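Cytochrome c, mono-and diheme variant (Methylophaga aminisulfidivorans MP, PDB 7C90) probably transfers electrons through a covalently bound heme c, serving as the cytochrome cL of a bacterial methanol oxidation system. Local coordinates at residues 107-112 against 150-155; 123-128 against 139-144; 82-87 against 94-99. One frame throughout, in Å; residues are numbered along the deposited sequence.

Overall arrangement
Followed from the N terminus, the chain first meets contact 3, where 82-87, the end of helix 74-87, folds against 94-99 and closes a short loop holding the heme-attachment residues C88, C91 and H92. Contact 1 opens next, at 107-112. Before it closes at 150-155, the chain makes all of contact 2, in which 123-128 on helix 117-126 meets 139-144 at the start of helix 141-153. Contact 2 is thus enclosed by contact 1, while contact 3 precedes both in series. All three reach the heme. Helix 141-153 serves contacts 1 and 2, and its W150 also packs against contact 3.

Contact 1 of 3, residues 107-112 against 150-155; sequences DYYTYP and WVRSVY. With NA (sodium ion), chain K; NA (sodium ion), chain L; HEC (heme c), chain E.
D107 and Y155 bring the two backbones nearest, their CA atoms 8.1 Å apart, where the irregular loop 107-112 passes the C-terminal end of helix 141-153. This is the heme-propionate side of a class I cytochrome c fold, and side chains and water join the two segments. Y155 has CG anti to its own N (chi1 -174°), which carries the phenol toward the loop until its OH lies 3.4 Å from D107 CB. That hydroxyl is also hydrogen-bonded to S158 O. Water 1 joins the segments: it donates to Y155 OH at 2.8 Å and sits in the plane of the Y109 ring at its edge, 2.5 Å from Y109 OH. R152 approaches the same phenol obliquely, its guanidinium plane turned 71° from the ring, but NH1 stays 4.0 Å from Y109 OH. The arginine's stronger ties are a salt bridge to D117, a hydrogen bond from NH1 to N114 O and a cation-pi contact with W164.

One face of the Y109 ring carries a sodium ion (chain K) 3.0 Å above its plane, displaced toward the rim. Y108 O binds this ion and the second sodium (chain L), so one carbonyl bridges two cations; D106 takes part in both sites and A103 in one. Water 4 binds both sodiums and donates to heme O2A, linking the metal pair to a propionate, whose negative charge the cations probably help to offset. At the subunit interface, Y109 O accepts from Y108 OH of the second subunit. The propionate is gripped by successive amides of the loop: T110 N donates to heme O2A at 2.7 Å, and Y111 N to heme O1A at 3.0 Å with an N-H...O angle of 161°.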
loop_
_atom_site.group_PDB
_atom_site.type_symbol
_atom_site.label_atom_id
_atom_site.label_comp_id
_atom_site.label_asym_id
_atom_site.label_seq_id
_atom_site.Cartn_x
_atom_site.Cartn_y
_atom_site.Cartn_z
ATOM N N ASP A 107 3.095 4.138 20.436
ATOM C CA ASP A 107 4.520 4.310 20.823
ATOM C C ASP A 107 5.397 3.315 20.063
ATOM O O ASP A 107 6.568 3.219 20.408
ATOM C CB ASP A 107 4.756 4.193 22.332
ATOM C CG ASP A 107 4.068 3.015 23.003
ATOM O OD1 ASP A 107 3.619 2.100 22.276
ATOM O OD2 ASP A 107 3.960 3.045 24.245
ATOM N N TYR A 108 4.865 2.628 19.050
ATOM C CA TYR A 108 5.679 1.828 18.103
ATOM C C TYR A 108 6.054 2.698 16.904
ATOM O O TYR A 108 5.206 3.443 16.404
ATOM C CB TYR A 108 4.914 0.574 17.689
ATOM C CG TYR A 108 4.565 -0.332 18.842
ATOM C CD1 TYR A 108 5.529 -1.121 19.443
ATOM C CD2 TYR A 108 3.276 -0.377 19.334
ATOM C CE1 TYR A 108 5.208 -1.968 20.485
ATOM C CE2 TYR A 108 2.939 -1.205 20.393
ATOM C CZ TYR A 108 3.907 -2.017 20.954
ATOM O OH TYR A 108 3.567 -2.853 21.971
ATOM N N TYR A 109 7.302 2.624 16.480
ATOM C CA TYR A 109 7.893 3.462 15.399
ATOM C C TYR A 109 8.655 2.566 14.407
ATOM O O TYR A 109 9.427 1.674 14.802
ATOM C CB TYR A 109 8.801 4.552 15.996
ATOM C CG TYR A 109 8.072 5.570 16.838
ATOM C CD1 TYR A 109 7.454 6.661 16.247
ATOM C CD2 TYR A 109 7.922 5.406 18.218
ATOM C CE1 TYR A 109 6.737 7.583 16.990
ATOM C CE2 TYR A 109 7.198 6.314 18.980
ATOM C CZ TYR A 109 6.622 7.421 18.368
ATOM O OH TYR A 109 5.882 8.333 19.079
ATOM N N THR A 110 8.488 2.842 13.124
ATOM C CA THR A 110 9.393 2.340 12.079
ATOM C C THR A 110 10.769 3.003 12.247
ATOM O O THR A 110 11.798 2.294 12.173
ATOM C CB THR A 110 8.759 2.562 10.709
ATOM O OG1 THR A 110 7.413 2.106 10.837
ATOM C CG2 THR A 110 9.534 1.882 9.607
ATOM N N TYR A 111 10.786 4.322 12.441
ATOM C CA TYR A 111 11.996 5.142 12.639
ATOM C C TYR A 111 11.912 5.791 14.013
ATOM O O TYR A 111 11.022 6.591 14.278
ATOM C CB TYR A 111 12.122 6.130 11.483
ATOM C CG TYR A 111 11.998 5.518 10.106
ATOM C CD1 TYR A 111 13.074 4.876 9.517
ATOM C CD2 TYR A 111 10.817 5.574 9.396
ATOM C CE1 TYR A 111 12.974 4.302 8.259
ATOM C CE2 TYR A 111 10.709 5.028 8.125
ATOM C CZ TYR A 111 11.797 4.404 7.548
ATOM O OH TYR A 111 11.688 3.825 6.316
ATOM N N PRO A 112 12.811 5.433 14.958
ATOM C CA PRO A 112 12.740 5.951 16.332
ATOM C C PRO A 112 12.802 7.486 16.495
ATOM O O PRO A 112 12.170 8.044 17.428
ATOM C CB PRO A 112 13.941 5.267 17.035
ATOM C CG PRO A 112 14.867 4.806 15.921
ATOM C CD PRO A 112 13.948 4.524 14.745
ATOM N N TRP A 150 -1.505 17.943 15.641
ATOM C CA TRP A 150 -2.716 17.071 15.682
ATOM C C TRP A 150 -2.297 15.621 15.908
ATOM O O TRP A 150 -2.935 14.934 16.700
ATOM C CB TRP A 150 -3.601 17.249 14.426
ATOM C CG TRP A 150 -4.797 16.366 14.526
ATOM C CD1 TRP A 150 -5.942 16.598 15.231
ATOM C CD2 TRP A 150 -4.889 15.023 14.035
ATOM N NE1 TRP A 150 -6.754 15.506 15.171
ATOM C CE2 TRP A 150 -6.135 14.517 14.467
ATOM C CE3 TRP A 150 -4.035 14.200 13.291
ATOM C CZ2 TRP A 150 -6.566 13.232 14.145
ATOM C CZ3 TRP A 150 -4.450 12.919 13.004
ATOM C CH2 TRP A 150 -5.702 12.444 13.414
ATOM N N VAL A 151 -1.262 15.138 15.218
ATOM C CA VAL A 151 -0.780 13.740 15.364
ATOM C C VAL A 151 -0.376 13.516 16.827
ATOM O O VAL A 151 -0.672 12.397 17.371
ATOM C CB VAL A 151 0.361 13.419 14.369
ATOM C CG1 VAL A 151 1.028 12.096 14.682
ATOM C CG2 VAL A 151 -0.116 13.409 12.912
ATOM N N ARG A 152 0.290 14.496 17.461
ATOM C CA ARG A 152 0.704 14.323 18.880
ATOM C C ARG A 152 -0.544 14.322 19.782
ATOM O O ARG A 152 -0.548 13.551 20.694
ATOM C CB ARG A 152 1.700 15.393 19.311
ATOM C CG ARG A 152 2.998 15.362 18.530
ATOM C CD ARG A 152 3.678 14.006 18.494
ATOM N NE ARG A 152 5.055 14.237 18.095
ATOM C CZ ARG A 152 5.915 13.316 17.683
ATOM N NH1 ARG A 152 5.559 12.049 17.589
ATOM N NH2 ARG A 152 7.125 13.691 17.320
ATOM N N SER A 153 -1.579 15.092 19.457
ATOM C CA SER A 153 -2.779 15.314 20.308
ATOM C C SER A 153 -3.596 14.020 20.412
ATOM O O SER A 153 -4.287 13.861 21.420
ATOM C CB SER A 153 -3.618 16.452 19.773
ATOM O OG SER A 153 -4.347 16.055 18.598
ATOM N N VAL A 154 -3.511 13.117 19.423
ATOM C CA VAL A 154 -4.355 11.882 19.382
ATOM C C VAL A 154 -3.559 10.697 19.906
ATOM O O VAL A 154 -4.120 9.626 19.946
ATOM C CB VAL A 154 -4.946 11.616 17.992
ATOM C CG1 VAL A 154 -5.974 12.673 17.666
ATOM C CG2 VAL A 154 -3.892 11.523 16.885
ATOM N N TYR A 155 -2.325 10.921 20.366
ATOM C CA TYR A 155 -1.421 9.872 20.907
ATOM C C TYR A 155 -2.093 9.111 22.045
ATOM O O TYR A 155 -2.619 9.778 22.960
ATOM C CB TYR A 155 -0.179 10.524 21.503
ATOM C CG TYR A 155 0.911 9.610 21.984
ATOM C CD1 TYR A 155 1.653 8.827 21.110
ATOM C CD2 TYR A 155 1.287 9.626 23.315
ATOM C CE1 TYR A 155 2.686 8.025 21.566
ATOM C CE2 TYR A 155 2.335 8.852 23.780
ATOM C CZ TYR A 155 3.061 8.079 22.902
ATOM O OH TYR A 155 4.115 7.352 23.379
HETATM NA NA NA K . 4.359 5.824 16.716
HETATM NA NA NA L . 3.610 2.700 14.549
HETATM FE FE HEC E . 3.100 8.422 5.709
HETATM C CHA HEC E . 5.483 6.311 7.022
HETATM C CHB HEC E . 3.401 10.451 8.370
HETATM C CHC HEC E . 1.121 10.723 4.105
HETATM C CHD HEC E . 2.282 6.055 3.397
HETATM N NA HEC E . 4.295 8.381 7.371
HETATM C C1A HEC E . 5.158 7.476 7.784
HETATM C C2A HEC E . 5.841 7.780 9.058
HETATM C C3A HEC E . 5.246 9.048 9.441
HETATM C C4A HEC E . 4.257 9.277 8.363
HETATM C CMA HEC E . 5.431 9.897 10.651
HETATM C CAA HEC E . 6.898 7.014 9.761
HETATM C CBA HEC E . 6.169 6.415 10.952
HETATM C CGA HEC E . 7.100 5.691 11.868
HETATM O O1A HEC E . 8.309 5.987 11.862
HETATM O O2A HEC E . 6.604 4.753 12.544
HETATM N NB HEC E . 2.391 10.278 6.183
HETATM C C1B HEC E . 2.548 10.917 7.310
HETATM C C2B HEC E . 1.842 12.211 7.405
HETATM C C3B HEC E . 1.187 12.304 6.104
HETATM C C4B HEC E . 1.597 11.073 5.443
HETATM C CMB HEC E . 1.824 13.163 8.566
HETATM C CAB HEC E . 0.302 13.442 5.589
HETATM C CBB HEC E . 1.092 14.681 5.347
HETATM N NC HEC E . 1.911 8.383 4.055
HETATM C C1C HEC E . 1.234 9.419 3.539
HETATM C C2C HEC E . 0.463 9.126 2.318
HETATM C C3C HEC E . 0.823 7.718 2.112
HETATM C C4C HEC E . 1.696 7.362 3.220
HETATM C CMC HEC E . -0.396 10.092 1.578
HETATM C CAC HEC E . 0.220 6.883 1.012
HETATM C CBC HEC E . 0.393 7.463 -0.364
HETATM N ND HEC E . 3.754 6.501 5.312
HETATM C C1D HEC E . 3.316 5.693 4.364
HETATM C C2D HEC E . 4.002 4.419 4.277
HETATM C C3D HEC E . 4.969 4.477 5.347
HETATM C C4D HEC E . 4.727 5.819 5.882
HETATM C CMD HEC E . 3.755 3.349 3.283
HETATM C CAD HEC E . 6.019 3.509 5.710
HETATM C CBD HEC E . 7.267 4.061 5.004
HETATM C CGD HEC E . 8.610 3.606 5.548
HETATM O O1D HEC E . 8.659 2.621 6.306
HETATM O O2D HEC E . 9.671 4.193 5.200
HETATM O O HOH W 1 6.081 7.801 21.496
HETATM O O HOH W 2 3.597 8.322 16.841
HETATM O O HOH W 3 5.353 1.878 12.985
HETATM O O HOH W 4 4.518 5.402 14.036
HETATM O O HOH W 5 3.175 0.019 14.054
#

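Contact 2 of 3, residues 123-128 against 139-144; sequences TIYGGA and LTKDEI. With HEC (heme c), chain E.
I124 and I144 form the tight part of this contact between helix 117-126 and the first turn of helix 141-153. The two side chains lie alongside, pointing opposite ways, their CG2 methyls 3.9 Å apart. In I124, CG1 stands beside the backbone N (chi1 -61°), which leaves the CG2 methyl anti to it and facing I144, while the other branch sets CD1 3.6 Å from heme CMB. An alanine here would take away the CG2 methyl that meets I144 and the CD1 that meets heme CMB, and would probably open a gap between helix and porphyrin. I144 CD1 also meets the edge of the Y125 ring, 4.0 Å from Y125 CD1.

Toward the solvent side the fit is looser. K141 approaches the Y125 ring obliquely, its CG 4.2 Å from Y125 CE1, and the polar ends run on side by side to backbone carbonyls of one loop, Y125 OH to F49 O and K141 NZ to L47 O. A capping box starts the second helix, E143 N donating to T140 OG1 (3.0 Å) and T140 N to E143 OE1 (2.8 Å). Across the interface itself the meeting atoms are carbon, which suggests that the two helices are joined here mainly by apolar packing.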
loop_
_atom_site.group_PDB
_atom_site.type_symbol
_atom_site.label_atom_id
_atom_site.label_comp_id
_atom_site.label_asym_id
_atom_site.label_seq_id
_atom_site.Cartn_x
_atom_site.Cartn_y
_atom_site.Cartn_z
ATOM N N THR A 123 10.566 13.391 8.511
ATOM C CA THR A 123 9.925 12.244 7.836
ATOM C C THR A 123 8.839 12.826 6.918
ATOM O O THR A 123 8.719 12.405 5.760
ATOM C CB THR A 123 9.434 11.212 8.854
ATOM O OG1 THR A 123 10.539 10.641 9.547
ATOM C CG2 THR A 123 8.604 10.122 8.211
ATOM N N ILE A 124 8.067 13.780 7.400
ATOM C CA ILE A 124 6.959 14.370 6.603
ATOM C C ILE A 124 7.563 15.208 5.479
ATOM O O ILE A 124 7.148 15.026 4.288
ATOM C CB ILE A 124 5.993 15.182 7.482
ATOM C CG1 ILE A 124 5.353 14.277 8.541
ATOM C CG2 ILE A 124 4.946 15.859 6.616
ATOM C CD1 ILE A 124 4.639 15.033 9.665
ATOM N N TYR A 125 8.470 16.119 5.810
ATOM C CA TYR A 125 9.023 17.066 4.809
ATOM C C TYR A 125 9.714 16.289 3.671
ATOM O O TYR A 125 9.371 16.561 2.473
ATOM C CB TYR A 125 9.905 18.090 5.531
ATOM C CG TYR A 125 10.401 19.188 4.654
ATOM C CD1 TYR A 125 9.639 20.311 4.376
ATOM C CD2 TYR A 125 11.633 19.074 4.050
ATOM C CE1 TYR A 125 10.111 21.298 3.521
ATOM C CE2 TYR A 125 12.118 20.055 3.206
ATOM C CZ TYR A 125 11.364 21.171 2.937
ATOM O OH TYR A 125 11.888 22.108 2.082
ATOM N N GLY A 126 10.659 15.397 4.032
ATOM C CA GLY A 126 11.607 14.702 3.131
ATOM C C GLY A 126 11.112 13.342 2.672
ATOM O O GLY A 126 11.691 12.807 1.760
ATOM N N GLY A 127 10.048 12.813 3.268
ATOM C CA GLY A 127 9.492 11.505 2.909
ATOM C C GLY A 127 10.314 10.366 3.493
ATOM O O GLY A 127 11.280 10.602 4.189
ATOM N N ALA A 128 9.878 9.158 3.264
ATOM C CA ALA A 128 10.559 7.926 3.712
ATOM C C ALA A 128 10.580 6.984 2.512
ATOM O O ALA A 128 10.857 7.502 1.418
ATOM C CB ALA A 128 9.865 7.376 4.947
ATOM N N LEU A 139 2.639 20.785 0.922
ATOM C CA LEU A 139 2.292 21.446 2.204
ATOM C C LEU A 139 3.357 22.482 2.548
ATOM O O LEU A 139 4.525 22.191 2.313
ATOM C CB LEU A 139 2.252 20.401 3.314
ATOM C CG LEU A 139 1.268 19.253 3.137
ATOM C CD1 LEU A 139 1.399 18.285 4.276
ATOM C CD2 LEU A 139 -0.156 19.758 3.028
ATOM N N THR A 140 2.960 23.642 3.080
ATOM C CA THR A 140 3.895 24.611 3.702
ATOM C C THR A 140 4.455 24.008 4.997
ATOM O O THR A 140 3.830 23.052 5.594
ATOM C CB THR A 140 3.262 25.981 3.995
ATOM O OG1 THR A 140 2.366 25.811 5.101
ATOM C CG2 THR A 140 2.540 26.575 2.801
ATOM N N LYS A 141 5.578 24.549 5.444
ATOM C CA LYS A 141 6.206 24.163 6.731
ATOM C C LYS A 141 5.218 24.427 7.871
ATOM O O LYS A 141 5.082 23.557 8.728
ATOM C CB LYS A 141 7.526 24.897 6.899
ATOM C CG LYS A 141 8.631 24.362 5.999
ATOM C CD LYS A 141 9.998 24.853 6.411
ATOM C CE LYS A 141 10.329 26.194 5.798
ATOM N NZ LYS A 141 10.509 26.069 4.327
ATOM N N ASP A 142 4.466 25.525 7.816
ATOM C CA ASP A 142 3.470 25.852 8.865
ATOM C C ASP A 142 2.375 24.789 8.871
ATOM O O ASP A 142 1.931 24.414 9.963
ATOM C CB ASP A 142 2.858 27.240 8.659
ATOM C CG ASP A 142 2.127 27.718 9.901
ATOM O OD1 ASP A 142 2.818 27.923 10.922
ATOM O OD2 ASP A 142 0.870 27.828 9.853
ATOM N N GLU A 143 1.954 24.319 7.690
ATOM C CA GLU A 143 0.905 23.283 7.577
ATOM C C GLU A 143 1.421 21.961 8.142
ATOM O O GLU A 143 0.686 21.281 8.850
ATOM C CB GLU A 143 0.444 23.145 6.134
ATOM C CG GLU A 143 -0.385 24.313 5.656
ATOM C CD GLU A 143 -0.712 24.245 4.168
ATOM O OE1 GLU A 143 0.166 23.804 3.342
ATOM O OE2 GLU A 143 -1.850 24.616 3.830
ATOM N N ILE A 144 2.673 21.625 7.886
ATOM C CA ILE A 144 3.286 20.388 8.450
ATOM C C ILE A 144 3.269 20.471 9.980
ATOM O O ILE A 144 2.877 19.483 10.622
ATOM C CB ILE A 144 4.685 20.168 7.853
ATOM C CG1 ILE A 144 4.578 19.785 6.372
ATOM C CG2 ILE A 144 5.476 19.122 8.639
ATOM C CD1 ILE A 144 5.905 19.845 5.628
HETATM FE FE HEC E . 3.100 8.422 5.709
HETATM C CHA HEC E . 5.483 6.311 7.022
HETATM C CHB HEC E . 3.401 10.451 8.370
HETATM C CHC HEC E . 1.121 10.723 4.105
HETATM C CHD HEC E . 2.282 6.055 3.397
HETATM N NA HEC E . 4.295 8.381 7.371
HETATM C C1A HEC E . 5.158 7.476 7.784
HETATM C C2A HEC E . 5.841 7.780 9.058
HETATM C C3A HEC E . 5.246 9.048 9.441
HETATM C C4A HEC E . 4.257 9.277 8.363
HETATM C CMA HEC E . 5.431 9.897 10.651
HETATM C CAA HEC E . 6.898 7.014 9.761
HETATM C CBA HEC E . 6.169 6.415 10.952
HETATM C CGA HEC E . 7.100 5.691 11.868
HETATM O O1A HEC E . 8.309 5.987 11.862
HETATM O O2A HEC E . 6.604 4.753 12.544
HETATM N NB HEC E . 2.391 10.278 6.183
HETATM C C1B HEC E . 2.548 10.917 7.310
HETATM C C2B HEC E . 1.842 12.211 7.405
HETATM C C3B HEC E . 1.187 12.304 6.104
HETATM C C4B HEC E . 1.597 11.073 5.443
HETATM C CMB HEC E . 1.824 13.163 8.566
HETATM C CAB HEC E . 0.302 13.442 5.589
HETATM C CBB HEC E . 1.092 14.681 5.347
HETATM N NC HEC E . 1.911 8.383 4.055
HETATM C C1C HEC E . 1.234 9.419 3.539
HETATM C C2C HEC E . 0.463 9.126 2.318
HETATM C C3C HEC E . 0.823 7.718 2.112
HETATM C C4C HEC E . 1.696 7.362 3.220
HETATM C CMC HEC E . -0.396 10.092 1.578
HETATM C CAC HEC E . 0.220 6.883 1.012
HETATM C CBC HEC E . 0.393 7.463 -0.364
HETATM N ND HEC E . 3.754 6.501 5.312
HETATM C C1D HEC E . 3.316 5.693 4.364
HETATM C C2D HEC E . 4.002 4.419 4.277
HETATM C C3D HEC E . 4.969 4.477 5.347
HETATM C C4D HEC E . 4.727 5.819 5.882
HETATM C CMD HEC E . 3.755 3.349 3.283
HETATM C CAD HEC E . 6.019 3.509 5.710
HETATM C CBD HEC E . 7.267 4.061 5.004
HETATM C CGD HEC E . 8.610 3.606 5.548
HETATM O O1D HEC E . 8.659 2.621 6.306
HETATM O O2D HEC E . 9.671 4.193 5.200
#

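Contact 3 of 3, residues 82-87 against 94-99; sequences SLFMTA and HHAEGK. With HEC (heme c), chain E.
M85 and H94 supply the sulfur-aromatic part of the contact between helix 74-87 and the loop 94-99. Bends at chi2 and chi3 fold the methionine back to the imidazole. SD lies 4.7 Å from the H94 ring centroid, 72° off the ring normal, an oblique approach with H94 CD2 nearest at 3.6 Å. The methyl goes further, CE resting 3.4 Å from H94 O.

The apolar part is F84 on A96. F84 CG is anti to the backbone N (chi1 -180°), and the ring reaches out to bring CZ 4.1 Å from A96 CB.

Polar bonds work within the loop and beyond it. H95 N donates to E97 OE1 at 2.9 Å in a bent bond (142°), a link within the loop. H94 NE2 pairs with N138 of the third subunit, so the histidine packs on helix 74-87 of its own chain and also binds a neighbouring copy.

The contact flanks the heme-attachment segment: F84 packs on H92, one of the two axial ligands of the heme iron, on helix 89-92. On helix 141-153, W150 meets M85 while V151 touches F84, so helix 74-87, the loop and helix 141-153 meet around F84, M85 and W150.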
loop_
_atom_site.group_PDB
_atom_site.type_symbol
_atom_site.label_atom_id
_atom_site.label_comp_id
_atom_site.label_asym_id
_atom_site.label_seq_id
_atom_site.Cartn_x
_atom_site.Cartn_y
_atom_site.Cartn_z
ATOM N N SER A 82 -7.882 18.766 10.103
ATOM C CA SER A 82 -8.470 18.949 8.757
ATOM C C SER A 82 -7.378 18.737 7.687
ATOM O O SER A 82 -7.682 18.125 6.665
ATOM C CB SER A 82 -9.162 20.288 8.678
ATOM O OG SER A 82 -9.289 20.702 7.332
ATOM N N LEU A 83 -6.130 19.156 7.936
ATOM C CA LEU A 83 -5.003 19.033 6.959
ATOM C C LEU A 83 -4.537 17.574 6.873
ATOM O O LEU A 83 -4.220 17.106 5.755
ATOM C CB LEU A 83 -3.850 19.950 7.365
ATOM C CG LEU A 83 -4.152 21.440 7.218
ATOM C CD1 LEU A 83 -3.186 22.273 8.039
ATOM C CD2 LEU A 83 -4.109 21.865 5.761
ATOM N N PHE A 84 -4.518 16.878 8.005
ATOM C CA PHE A 84 -4.225 15.428 8.084
ATOM C C PHE A 84 -5.261 14.624 7.284
ATOM O O PHE A 84 -4.857 13.729 6.553
ATOM C CB PHE A 84 -4.213 14.950 9.527
ATOM C CG PHE A 84 -3.914 13.492 9.676
ATOM C CD1 PHE A 84 -4.925 12.559 9.588
ATOM C CD2 PHE A 84 -2.629 13.061 9.904
ATOM C CE1 PHE A 84 -4.654 11.213 9.751
ATOM C CE2 PHE A 84 -2.357 11.711 10.052
ATOM C CZ PHE A 84 -3.374 10.792 9.992
ATOM N N MET A 85 -6.554 14.932 7.413
ATOM C CA MET A 85 -7.612 14.205 6.651
ATOM C C MET A 85 -7.330 14.357 5.158
ATOM O O MET A 85 -7.384 13.352 4.457
ATOM C CB MET A 85 -9.030 14.691 6.960
ATOM C CG MET A 85 -9.374 14.612 8.412
ATOM S SD MET A 85 -9.081 12.989 9.133
ATOM C CE MET A 85 -8.204 13.381 10.649
ATOM N N THR A 86 -6.995 15.551 4.694
ATOM C CA THR A 86 -6.750 15.801 3.250
ATOM C C THR A 86 -5.459 15.093 2.776
ATOM O O THR A 86 -5.472 14.475 1.678
ATOM C CB THR A 86 -6.723 17.303 2.934
ATOM O OG1 THR A 86 -7.895 17.911 3.469
ATOM C CG2 THR A 86 -6.647 17.545 1.444
ATOM N N ALA A 87 -4.382 15.156 3.552
ATOM C CA ALA A 87 -3.013 14.846 3.075
ATOM C C ALA A 87 -2.583 13.449 3.467
ATOM O O ALA A 87 -1.678 12.932 2.780
ATOM C CB ALA A 87 -2.015 15.882 3.551
ATOM N N HIS A 94 -8.278 7.612 9.255
ATOM C CA HIS A 94 -8.930 8.863 9.734
ATOM C C HIS A 94 -8.656 9.079 11.233
ATOM O O HIS A 94 -8.731 10.225 11.646
ATOM C CB HIS A 94 -10.417 8.903 9.361
ATOM C CG HIS A 94 -10.649 9.241 7.929
ATOM N ND1 HIS A 94 -10.776 8.264 6.957
ATOM C CD2 HIS A 94 -10.784 10.430 7.293
ATOM C CE1 HIS A 94 -10.986 8.833 5.791
ATOM N NE2 HIS A 94 -11.022 10.168 5.958
ATOM N N HIS A 95 -8.238 8.054 11.970
ATOM C CA HIS A 95 -7.855 8.150 13.408
ATOM C C HIS A 95 -6.361 7.871 13.611
ATOM O O HIS A 95 -5.985 7.567 14.754
ATOM C CB HIS A 95 -8.712 7.188 14.245
ATOM C CG HIS A 95 -10.151 7.376 13.968
ATOM N ND1 HIS A 95 -10.828 6.575 13.073
ATOM C CD2 HIS A 95 -11.017 8.317 14.392
ATOM C CE1 HIS A 95 -12.069 6.996 12.971
ATOM N NE2 HIS A 95 -12.209 8.069 13.777
ATOM N N ALA A 96 -5.543 7.941 12.551
ATOM C CA ALA A 96 -4.100 7.634 12.602
ATOM C C ALA A 96 -3.864 6.229 13.140
ATOM O O ALA A 96 -2.774 5.992 13.734
ATOM C CB ALA A 96 -3.408 8.664 13.442
ATOM N N GLU A 97 -4.803 5.317 12.872
ATOM C CA GLU A 97 -4.769 3.897 13.311
ATOM C C GLU A 97 -3.934 3.072 12.319
ATOM O O GLU A 97 -3.557 1.922 12.650
ATOM C CB GLU A 97 -6.204 3.384 13.515
ATOM C CG GLU A 97 -6.953 3.007 12.241
ATOM C CD GLU A 97 -7.688 4.111 11.502
ATOM O OE1 GLU A 97 -7.477 5.310 11.825
ATOM O OE2 GLU A 97 -8.465 3.771 10.575
ATOM N N GLY A 98 -3.551 3.664 11.185
ATOM C CA GLY A 98 -2.768 2.968 10.145
ATOM C C GLY A 98 -3.698 2.251 9.174
ATOM O O GLY A 98 -4.786 1.844 9.591
ATOM N N LYS A 99 -3.332 2.178 7.895
ATOM C CA LYS A 99 -4.104 1.460 6.845
ATOM C C LYS A 99 -3.057 0.868 5.887
ATOM O O LYS A 99 -2.661 -0.302 6.089
ATOM C CB LYS A 99 -5.123 2.461 6.286
ATOM C CG LYS A 99 -6.119 1.979 5.235
ATOM C CD LYS A 99 -7.048 3.111 4.768
ATOM C CE LYS A 99 -7.814 2.856 3.481
ATOM N NZ LYS A 99 -7.894 4.062 2.595
HETATM FE FE HEC E . 3.100 8.422 5.709
HETATM C CHA HEC E . 5.483 6.311 7.022
HETATM C CHB HEC E . 3.401 10.451 8.370
HETATM C CHC HEC E . 1.121 10.723 4.105
HETATM C CHD HEC E . 2.282 6.055 3.397
HETATM N NA HEC E . 4.295 8.381 7.371
HETATM C C1A HEC E . 5.158 7.476 7.784
HETATM C C2A HEC E . 5.841 7.780 9.058
HETATM C C3A HEC E . 5.246 9.048 9.441
HETATM C C4A HEC E . 4.257 9.277 8.363
HETATM C CMA HEC E . 5.431 9.897 10.651
HETATM C CAA HEC E . 6.898 7.014 9.761
HETATM C CBA HEC E . 6.169 6.415 10.952
HETATM C CGA HEC E . 7.100 5.691 11.868
HETATM O O1A HEC E . 8.309 5.987 11.862
HETATM O O2A HEC E . 6.604 4.753 12.544
HETATM N NB HEC E . 2.391 10.278 6.183
HETATM C C1B HEC E . 2.548 10.917 7.310
HETATM C C2B HEC E . 1.842 12.211 7.405
HETATM C C3B HEC E . 1.187 12.304 6.104
HETATM C C4B HEC E . 1.597 11.073 5.443
HETATM C CMB HEC E . 1.824 13.163 8.566
HETATM C CAB HEC E . 0.302 13.442 5.589
HETATM C CBB HEC E . 1.092 14.681 5.347
HETATM N NC HEC E . 1.911 8.383 4.055
HETATM C C1C HEC E . 1.234 9.419 3.539
HETATM C C2C HEC E . 0.463 9.126 2.318
HETATM C C3C HEC E . 0.823 7.718 2.112
HETATM C C4C HEC E . 1.696 7.362 3.220
HETATM C CMC HEC E . -0.396 10.092 1.578
HETATM C CAC HEC E . 0.220 6.883 1.012
HETATM C CBC HEC E . 0.393 7.463 -0.364
HETATM N ND HEC E . 3.754 6.501 5.312
HETATM C C1D HEC E . 3.316 5.693 4.364
HETATM C C2D HEC E . 4.002 4.419 4.277
HETATM C C3D HEC E . 4.969 4.477 5.347
HETATM C C4D HEC E . 4.727 5.819 5.882
HETATM C CMD HEC E . 3.755 3.349 3.283
HETATM C CAD HEC E . 6.019 3.509 5.710
HETATM C CBD HEC E . 7.267 4.061 5.004
HETATM C CGD HEC E . 8.610 3.606 5.548
HETATM O O1D HEC E . 8.659 2.621 6.306
HETATM O O2D HEC E . 9.671 4.193 5.200
#